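Local coordinates for ankyrin repeat domain protein (Legionella pneumophila subsp. pneumophila, PDB 6MCA), which is an effector with ankyrin repeats and a cysteine protease-like part, and interacts with the host LARP7 component of the 7SK snRNP complex, at residues Arg432-Leu437 / Asp473-Asn478; Asn438-Asp443 / Tyr447-Tyr452. All blocks are in the same frame, centred on the assembly; numbering follows the deposited sequence.

Contact 1. Residues Arg432-Leu437 / Asp473-Asn478; sequences RAEKIL and DDCGIN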
ATOM      1  N   ARG A 432     -20.167  12.162  -9.121  1.00 37.45           N
ATOM      2  CA  ARG A 432     -19.655  10.794  -9.100  1.00 45.72           C
ATOM      3  C   ARG A 432     -20.788   9.782  -9.239  1.00 38.52           C
ATOM      4  O   ARG A 432     -20.642   8.760  -9.922  1.00 41.63           O
ATOM      5  CB  ARG A 432     -18.867  10.543  -7.815  1.00 38.81           C
ATOM      6  CG  ARG A 432     -17.700  11.494  -7.604  1.00 44.40           C
ATOM      7  CD  ARG A 432     -16.751  10.978  -6.537  1.00 51.12           C
ATOM      8  NE  ARG A 432     -15.613  11.871  -6.341  1.00 40.72           N
ATOM      9  CZ  ARG A 432     -15.362  12.525  -5.212  1.00 47.83           C
ATOM     10  NH1 ARG A 432     -16.167  12.383  -4.168  1.00 45.38           N
ATOM     11  NH2 ARG A 432     -14.303  13.320  -5.126  1.00 34.67           N
ATOM     12  N   ALA A 433     -21.931  10.059  -8.608  1.00 45.45           N
ATOM     13  CA  ALA A 433     -23.076   9.163  -8.705  1.00 44.75           C
ATOM     14  C   ALA A 433     -23.625   9.118 -10.124  1.00 47.85           C
ATOM     15  O   ALA A 433     -24.058   8.063 -10.588  1.00 51.07           O
ATOM     16  CB  ALA A 433     -24.164   9.593  -7.721  1.00 49.07           C
ATOM     17  N   GLU A 434     -23.631  10.255 -10.821  1.00 48.47           N
ATOM     18  CA  GLU A 434     -24.031  10.263 -12.225  1.00 53.13           C
ATOM     19  C   GLU A 434     -23.082   9.410 -13.059  1.00 55.79           C
ATOM     20  O   GLU A 434     -23.516   8.576 -13.870  1.00 58.64           O
ATOM     21  CB  GLU A 434     -24.066  11.700 -12.749  1.00 54.90           C
ATOM     22  CG  GLU A 434     -25.010  11.922 -13.917  1.00 79.67           C
ATOM     23  CD  GLU A 434     -26.460  12.018 -13.484  1.00 88.01           C
ATOM     24  OE1 GLU A 434     -27.197  11.023 -13.643  1.00 94.55           O
ATOM     25  OE2 GLU A 434     -26.860  13.090 -12.983  1.00 87.58           O
ATOM     26  N   LYS A 435     -21.774   9.614 -12.868  1.00 45.01           N
ATOM     27  CA  LYS A 435     -20.774   8.791 -13.545  1.00 34.80           C
ATOM     28  C   LYS A 435     -21.030   7.306 -13.322  1.00 41.28           C
ATOM     29  O   LYS A 435     -20.940   6.502 -14.258  1.00 37.60           O
ATOM     30  CB  LYS A 435     -19.373   9.154 -13.051  1.00 41.22           C
ATOM     31  CG  LYS A 435     -18.787  10.436 -13.612  1.00 38.98           C
ATOM     32  CD  LYS A 435     -17.310  10.527 -13.252  1.00 38.00           C
ATOM     33  CE  LYS A 435     -16.761  11.929 -13.445  1.00 37.42           C
ATOM     34  NZ  LYS A 435     -15.381  12.051 -12.898  1.00 61.76           N
ATOM     35  N   ILE A 436     -21.352   6.924 -12.085  1.00 50.57           N
ATOM     36  CA  ILE A 436     -21.514   5.510 -11.756  1.00 43.23           C
ATOM     37  C   ILE A 436     -22.828   4.969 -12.313  1.00 44.04           C
ATOM     38  O   ILE A 436     -22.878   3.860 -12.861  1.00 38.85           O
ATOM     39  CB  ILE A 436     -21.418   5.311 -10.232  1.00 41.39           C
ATOM     40  CG1 ILE A 436     -20.005   5.636  -9.744  1.00 51.46           C
ATOM     41  CG2 ILE A 436     -21.804   3.893  -9.849  1.00 39.48           C
ATOM     42  CD1 ILE A 436     -19.928   5.962  -8.269  1.00 47.22           C
ATOM     43  N   LEU A 437     -23.912   5.737 -12.179  1.00 53.23           N
ATOM     44  CA  LEU A 437     -25.216   5.306 -12.662  1.00 54.55           C
ATOM     45  C   LEU A 437     -25.254   5.191 -14.176  1.00 49.90           C
ATOM     46  O   LEU A 437     -26.107   4.470 -14.704  1.00 58.18           O
ATOM     47  CB  LEU A 437     -26.300   6.272 -12.187  1.00 44.84           C
ATOM     48  CG  LEU A 437     -26.638   6.214 -10.695  1.00 54.58           C
ATOM     49  CD1 LEU A 437     -27.613   7.321 -10.321  1.00 66.46           C
ATOM     50  CD2 LEU A 437     -27.189   4.849 -10.321  1.00 42.53           C
ATOM     51  N   ASP A 473     -33.318   9.609  -7.160  1.00 64.86           N
ATOM     52  CA  ASP A 473     -34.323  10.572  -7.602  1.00 78.51           C
ATOM     53  C   ASP A 473     -33.683  11.849  -8.137  1.00 74.24           C
ATOM     54  O   ASP A 473     -34.166  12.424  -9.118  1.00 81.14           O
ATOM     55  CB  ASP A 473     -35.296  10.891  -6.469  1.00 83.65           C
ATOM     56  CG  ASP A 473     -36.653  11.338  -6.982  1.00 92.42           C
ATOM     57  OD1 ASP A 473     -37.358  10.510  -7.599  1.00103.87           O
ATOM     58  OD2 ASP A 473     -37.011  12.516  -6.777  1.00104.40           O
ATOM     59  N   ASP A 474     -32.596  12.312  -7.511  1.00 78.31           N
ATOM     60  CA  ASP A 474     -31.923  13.512  -8.003  1.00 66.39           C
ATOM     61  C   ASP A 474     -31.238  13.299  -9.346  1.00 66.33           C
ATOM     62  O   ASP A 474     -30.844  14.283  -9.981  1.00 61.31           O
ATOM     63  CB  ASP A 474     -30.892  14.025  -6.991  1.00 57.94           C
ATOM     64  CG  ASP A 474     -31.365  13.907  -5.558  1.00 98.31           C
ATOM     65  OD1 ASP A 474     -30.548  13.533  -4.689  1.00101.02           O
ATOM     66  OD2 ASP A 474     -32.556  14.180  -5.298  1.00109.32           O
ATOM     67  N   CYS A 475     -31.084  12.054  -9.789  1.00 66.28           N
ATOM     68  CA  CYS A 475     -30.536  11.752 -11.103  1.00 70.45           C
ATOM     69  C   CYS A 475     -31.613  11.345 -12.101  1.00 76.12           C
ATOM     70  O   CYS A 475     -31.286  10.844 -13.181  1.00 74.58           O
ATOM     71  CB  CYS A 475     -29.475  10.654 -10.992  1.00 72.39           C
ATOM     72  SG  CYS A 475     -28.032  11.124 -10.008  1.00 77.03           S
ATOM     73  N   GLY A 476     -32.886  11.549 -11.761  1.00 74.46           N
ATOM     74  CA  GLY A 476     -33.983  11.235 -12.657  1.00 84.82           C
ATOM     75  C   GLY A 476     -34.209   9.751 -12.844  1.00 76.48           C
ATOM     76  O   GLY A 476     -34.338   9.275 -13.978  1.00 89.63           O
ATOM     77  N   ILE A 477     -34.275   9.009 -11.740  1.00 79.29           N
ATOM     78  CA  ILE A 477     -34.371   7.555 -11.779  1.00 82.62           C
ATOM     79  C   ILE A 477     -35.406   7.114 -10.756  1.00 83.06           C
ATOM     80  O   ILE A 477     -35.238   7.353  -9.555  1.00 84.03           O
ATOM     81  CB  ILE A 477     -33.018   6.889 -11.488  1.00 81.07           C
ATOM     82  CG1 ILE A 477     -32.087   7.068 -12.684  1.00 68.89           C
ATOM     83  CG2 ILE A 477     -33.204   5.411 -11.165  1.00 63.35           C
ATOM     84  CD1 ILE A 477     -30.825   6.268 -12.586  1.00 63.07           C
ATOM     85  N   ASN A 478     -36.468   6.460 -11.226  1.00 91.24           N
ATOM     86  CA  ASN A 478     -37.477   5.902 -10.340  1.00 94.16           C
ATOM     87  C   ASN A 478     -37.283   4.397 -10.266  1.00 88.69           C
ATOM     88  O   ASN A 478     -37.509   3.705 -11.270  1.00 81.46           O
ATOM     89  CB  ASN A 478     -38.881   6.234 -10.840  1.00 96.62           C
ATOM     90  CG  ASN A 478     -39.968   5.571 -10.012  1.00102.87           C
ATOM     91  OD1 ASN A 478     -40.502   4.527 -10.389  1.00107.34           O
ATOM     92  ND2 ASN A 478     -40.296   6.173  -8.873  1.00 95.58           N
TER
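Cys475 of 473-478 meets helix 427-440 at Glu434 and Leu437, two residues one helical turn apart. Its first torsion (chi1 -63°) turns the thiol away from its own carbonyl and toward both of these side chains. Glu434 has a chain that bends at chi2 (78°) and brings the carboxylate alongside the cysteine's CB and SG: OE1 stands 3.5 Å from Cys475 CB, and OE2 lies 3.8 Å from Cys475 SG. This is van der Waals contact between a carboxylate and a CH2-S group, at a glutamate that is itself exposed to solvent. Leu437 offers a single methyl, CD1, at 3.8 Å from Cys475 SG, so that the sulfur has an acidic neighbour and an apolar one.

Gly476 follows with positive phi (71°) and turns the chain, its N bonded back to Asp473 O at 3.1 Å. The turn brings Ile477 onto the same helix face, where its CD1 meets Leu437 CD1 at 4.1 Å, methyl to methyl. Leu437 CD1 therefore serves both ends of the turn, and the contact illustrates how a helix can be joined to a distant turn through van der Waals contacts between side chains, across a modest 190 Å² of buried surface.

Leu437 also touches Leu472 of helix 463-474 and Leu418 of helix 404-421, while Ala433 rests on Ile471 and Leu418. On another side of helix 427-440, Arg432 forms salt bridges to Glu385 and Asp389 of the long helix 373-399, placing the contact at the outer edge of the C-terminal helical bundle.

Contact 2. Residues Asn438-Asp443 / Tyr447-Tyr452; sequences NILILD and YVLSSY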
ATOM      1  N   ASN A 438     -24.361   5.889 -14.885  1.00 48.92           N
ATOM      2  CA  ASN A 438     -24.227   5.641 -16.318  1.00 41.77           C
ATOM      3  C   ASN A 438     -23.971   4.166 -16.613  1.00 38.10           C
ATOM      4  O   ASN A 438     -24.400   3.656 -17.654  1.00 48.45           O
ATOM      5  CB  ASN A 438     -23.100   6.495 -16.901  1.00 53.75           C
ATOM      6  CG  ASN A 438     -23.616   7.706 -17.646  1.00 51.11           C
ATOM      7  OD1 ASN A 438     -24.803   8.025 -17.592  1.00 64.94           O
ATOM      8  ND2 ASN A 438     -22.722   8.389 -18.352  1.00 70.68           N
ATOM      9  N   ILE A 439     -23.289   3.470 -15.710  1.00 49.88           N
ATOM     10  CA  ILE A 439     -22.973   2.058 -15.883  1.00 47.53           C
ATOM     11  C   ILE A 439     -23.955   1.164 -15.135  1.00 44.27           C
ATOM     12  O   ILE A 439     -24.394   0.144 -15.667  1.00 54.98           O
ATOM     13  CB  ILE A 439     -21.521   1.784 -15.434  1.00 42.44           C
ATOM     14  CG1 ILE A 439     -20.531   2.459 -16.387  1.00 35.55           C
ATOM     15  CG2 ILE A 439     -21.253   0.289 -15.346  1.00 37.54           C
ATOM     16  CD1 ILE A 439     -19.083   2.274 -15.993  1.00 41.19           C
ATOM     17  N   LEU A 440     -24.319   1.534 -13.906  1.00 60.16           N
ATOM     18  CA  LEU A 440     -25.167   0.670 -13.091  1.00 49.32           C
ATOM     19  C   LEU A 440     -26.621   0.644 -13.545  1.00 61.22           C
ATOM     20  O   LEU A 440     -27.407  -0.130 -12.988  1.00 57.70           O
ATOM     21  CB  LEU A 440     -25.095   1.091 -11.624  1.00 45.38           C
ATOM     22  CG  LEU A 440     -23.792   0.730 -10.912  1.00 47.69           C
ATOM     23  CD1 LEU A 440     -23.921   0.953  -9.415  1.00 46.28           C
ATOM     24  CD2 LEU A 440     -23.407  -0.710 -11.215  1.00 36.67           C
ATOM     25  N   ILE A 441     -26.998   1.459 -14.530  1.00 69.57           N
ATOM     26  CA  ILE A 441     -28.368   1.453 -15.032  1.00 54.28           C
ATOM     27  C   ILE A 441     -28.541   0.521 -16.229  1.00 58.22           C
ATOM     28  O   ILE A 441     -29.674   0.101 -16.517  1.00 63.03           O
ATOM     29  CB  ILE A 441     -28.797   2.902 -15.337  1.00 53.86           C
ATOM     30  CG1 ILE A 441     -29.340   3.537 -14.062  1.00 64.13           C
ATOM     31  CG2 ILE A 441     -29.827   2.999 -16.461  1.00 57.27           C
ATOM     32  CD1 ILE A 441     -30.523   2.791 -13.473  1.00 73.34           C
ATOM     33  N   LEU A 442     -27.450   0.152 -16.901  1.00 54.83           N
ATOM     34  CA  LEU A 442     -27.504  -0.853 -17.955  1.00 51.28           C
ATOM     35  C   LEU A 442     -28.279  -2.079 -17.487  1.00 70.02           C
ATOM     36  O   LEU A 442     -28.231  -2.464 -16.316  1.00 68.43           O
ATOM     37  CB  LEU A 442     -26.089  -1.260 -18.372  1.00 41.67           C
ATOM     38  CG  LEU A 442     -25.158  -0.139 -18.834  1.00 62.57           C
ATOM     39  CD1 LEU A 442     -23.752  -0.669 -19.081  1.00 47.64           C
ATOM     40  CD2 LEU A 442     -25.713   0.531 -20.079  1.00 35.58           C
ATOM     41  N   ASP A 443     -29.012  -2.689 -18.421  1.00 72.29           N
ATOM     42  CA  ASP A 443     -29.887  -3.799 -18.061  1.00 70.75           C
ATOM     43  C   ASP A 443     -29.102  -4.996 -17.542  1.00 63.07           C
ATOM     44  O   ASP A 443     -29.589  -5.722 -16.668  1.00 59.55           O
ATOM     45  CB  ASP A 443     -30.738  -4.200 -19.267  1.00 73.76           C
ATOM     46  CG  ASP A 443     -31.578  -3.051 -19.794  1.00 87.00           C
ATOM     47  OD1 ASP A 443     -32.215  -2.353 -18.978  1.00 84.85           O
ATOM     48  OD2 ASP A 443     -31.593  -2.839 -21.024  1.00 91.13           O
ATOM     49  N   TYR A 447     -28.774  -5.372 -11.677  1.00 47.07           N
ATOM     50  CA  TYR A 447     -28.911  -6.273 -10.536  1.00 55.68           C
ATOM     51  C   TYR A 447     -28.140  -5.763  -9.329  1.00 65.74           C
ATOM     52  O   TYR A 447     -28.626  -5.856  -8.195  1.00 64.16           O
ATOM     53  CB  TYR A 447     -28.471  -7.694 -10.909  1.00 45.22           C
ATOM     54  CG  TYR A 447     -27.005  -7.888 -11.250  1.00 59.60           C
ATOM     55  CD1 TYR A 447     -26.568  -7.822 -12.566  1.00 46.95           C
ATOM     56  CD2 TYR A 447     -26.069  -8.183 -10.265  1.00 60.34           C
ATOM     57  CE1 TYR A 447     -25.237  -8.017 -12.891  1.00 53.32           C
ATOM     58  CE2 TYR A 447     -24.732  -8.378 -10.582  1.00 48.22           C
ATOM     59  CZ  TYR A 447     -24.324  -8.294 -11.898  1.00 63.40           C
ATOM     60  OH  TYR A 447     -23.000  -8.487 -12.224  1.00 49.71           O
ATOM     61  N   VAL A 448     -26.957  -5.176  -9.556  1.00 58.46           N
ATOM     62  CA  VAL A 448     -26.207  -4.566  -8.456  1.00 48.66           C
ATOM     63  C   VAL A 448     -27.125  -3.656  -7.651  1.00 46.86           C
ATOM     64  O   VAL A 448     -27.439  -3.930  -6.484  1.00 67.23           O
ATOM     65  CB  VAL A 448     -24.980  -3.802  -8.986  1.00 54.76           C
ATOM     66  CG1 VAL A 448     -24.304  -3.035  -7.857  1.00 43.94           C
ATOM     67  CG2 VAL A 448     -23.997  -4.760  -9.636  1.00 33.11           C
ATOM     68  N   LEU A 449     -27.606  -2.584  -8.289  1.00 49.40           N
ATOM     69  CA  LEU A 449     -28.550  -1.690  -7.627  1.00 60.25           C
ATOM     70  C   LEU A 449     -29.705  -2.472  -7.022  1.00 63.10           C
ATOM     71  O   LEU A 449     -30.063  -2.261  -5.856  1.00 57.13           O
ATOM     72  CB  LEU A 449     -29.064  -0.642  -8.613  1.00 56.82           C
ATOM     73  CG  LEU A 449     -28.122   0.533  -8.883  1.00 73.34           C
ATOM     74  CD1 LEU A 449     -28.699   1.446  -9.953  1.00 68.67           C
ATOM     75  CD2 LEU A 449     -27.843   1.307  -7.603  1.00 48.12           C
ATOM     76  N   SER A 450     -30.264  -3.416  -7.789  1.00 73.82           N
ATOM     77  CA  SER A 450     -31.352  -4.249  -7.289  1.00 68.64           C
ATOM     78  C   SER A 450     -31.011  -4.801  -5.914  1.00 71.21           C
ATOM     79  O   SER A 450     -31.720  -4.543  -4.933  1.00 72.10           O
ATOM     80  CB  SER A 450     -31.639  -5.387  -8.274  1.00 64.00           C
ATOM     81  OG  SER A 450     -32.197  -4.896  -9.480  1.00 74.83           O
ATOM     82  N   SER A 451     -29.877  -5.506  -5.822  1.00 67.55           N
ATOM     83  CA  SER A 451     -29.465  -6.096  -4.554  1.00 73.62           C
ATOM     84  C   SER A 451     -29.503  -5.058  -3.441  1.00 66.36           C
ATOM     85  O   SER A 451     -30.140  -5.265  -2.402  1.00 78.32           O
ATOM     86  CB  SER A 451     -28.065  -6.697  -4.682  1.00 58.10           C
ATOM     87  OG  SER A 451     -27.372  -6.642  -3.450  1.00 92.22           O
ATOM     88  N   TYR A 452     -28.875  -3.903  -3.672  1.00 58.69           N
ATOM     89  CA  TYR A 452     -28.864  -2.859  -2.656  1.00 63.94           C
ATOM     90  C   TYR A 452     -30.284  -2.471  -2.274  1.00 61.09           C
ATOM     91  O   TYR A 452     -30.656  -2.521  -1.097  1.00 68.11           O
ATOM     92  CB  TYR A 452     -28.073  -1.648  -3.154  1.00 61.03           C
ATOM     93  CG  TYR A 452     -26.577  -1.806  -3.007  1.00 68.94           C
ATOM     94  CD1 TYR A 452     -25.960  -1.637  -1.774  1.00 63.98           C
ATOM     95  CD2 TYR A 452     -25.783  -2.131  -4.098  1.00 61.61           C
ATOM     96  CE1 TYR A 452     -24.592  -1.785  -1.634  1.00 61.53           C
ATOM     97  CE2 TYR A 452     -24.413  -2.279  -3.967  1.00 71.20           C
ATOM     98  CZ  TYR A 452     -23.824  -2.104  -2.734  1.00 68.14           C
ATOM     99  OH  TYR A 452     -22.461  -2.251  -2.602  1.00 43.74           O
TER
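Leu440 and Leu449 form the centre of an interface whose side-chain contacts are all apolar, and here the backbones also come nearest, with CA atoms 6.8 Å apart. Leu449 extends CD1 to Leu440, where this methyl reaches CB at 4.0 Å. A chi1 of -79° swings Leu449 CG away from its own carbonyl, leaving the branch to reach toward the preceding helix. Further along its own side chain, Leu440 uses CD2 against Val448, meeting CB at 4.1 Å; the two side chains cross at about a right angle. Ile441 contributes from the margin: although its CB points away, its CD1 comes round to Leu449 CD1 at 4.2 Å.

Together these pairs join two consecutive helices, 427-440 and 447-458, which are linked by a short connection and pack on each other through these residues as part of the C-terminal helical region. Leu418 of helix 404-421 touches both Leu440 and Leu449 and brings a third helix to this buried site.

Backbone polar groups enter in a different way. The Leu440 carbonyl O has Leu449 CD1 lying 3.7 Å away, a van der Waals approach to the chain rather than to a side chain. Within the first segment, Leu442 N bonds to Ile439 O at 3.3 Å, whereas Ser451 N to Tyr447 O, at 2.7 Å, is a regular turn of the second helix.

How the contacts relate
From the ankyrin repeats near the N terminus, the chain passes through the sheet-containing middle to the C-terminal helices, where both contacts lie on the same side of the chain's centre. Helix 427-440 enters both. Contact 2 closes the short loop to helix 447-458 almost at once; contact 1 then closes a longer one, by way of helix 463-474, and encloses contact 2. Their centres are 11 Å apart and they share packing: Ile477 CD1 comes to 3.4 Å from Ile441 CG1, and Leu437 CD2 lies 3.7 Å from Leu449 CD1. Three successive helices are thereby tied together, with 427-440 as their common element.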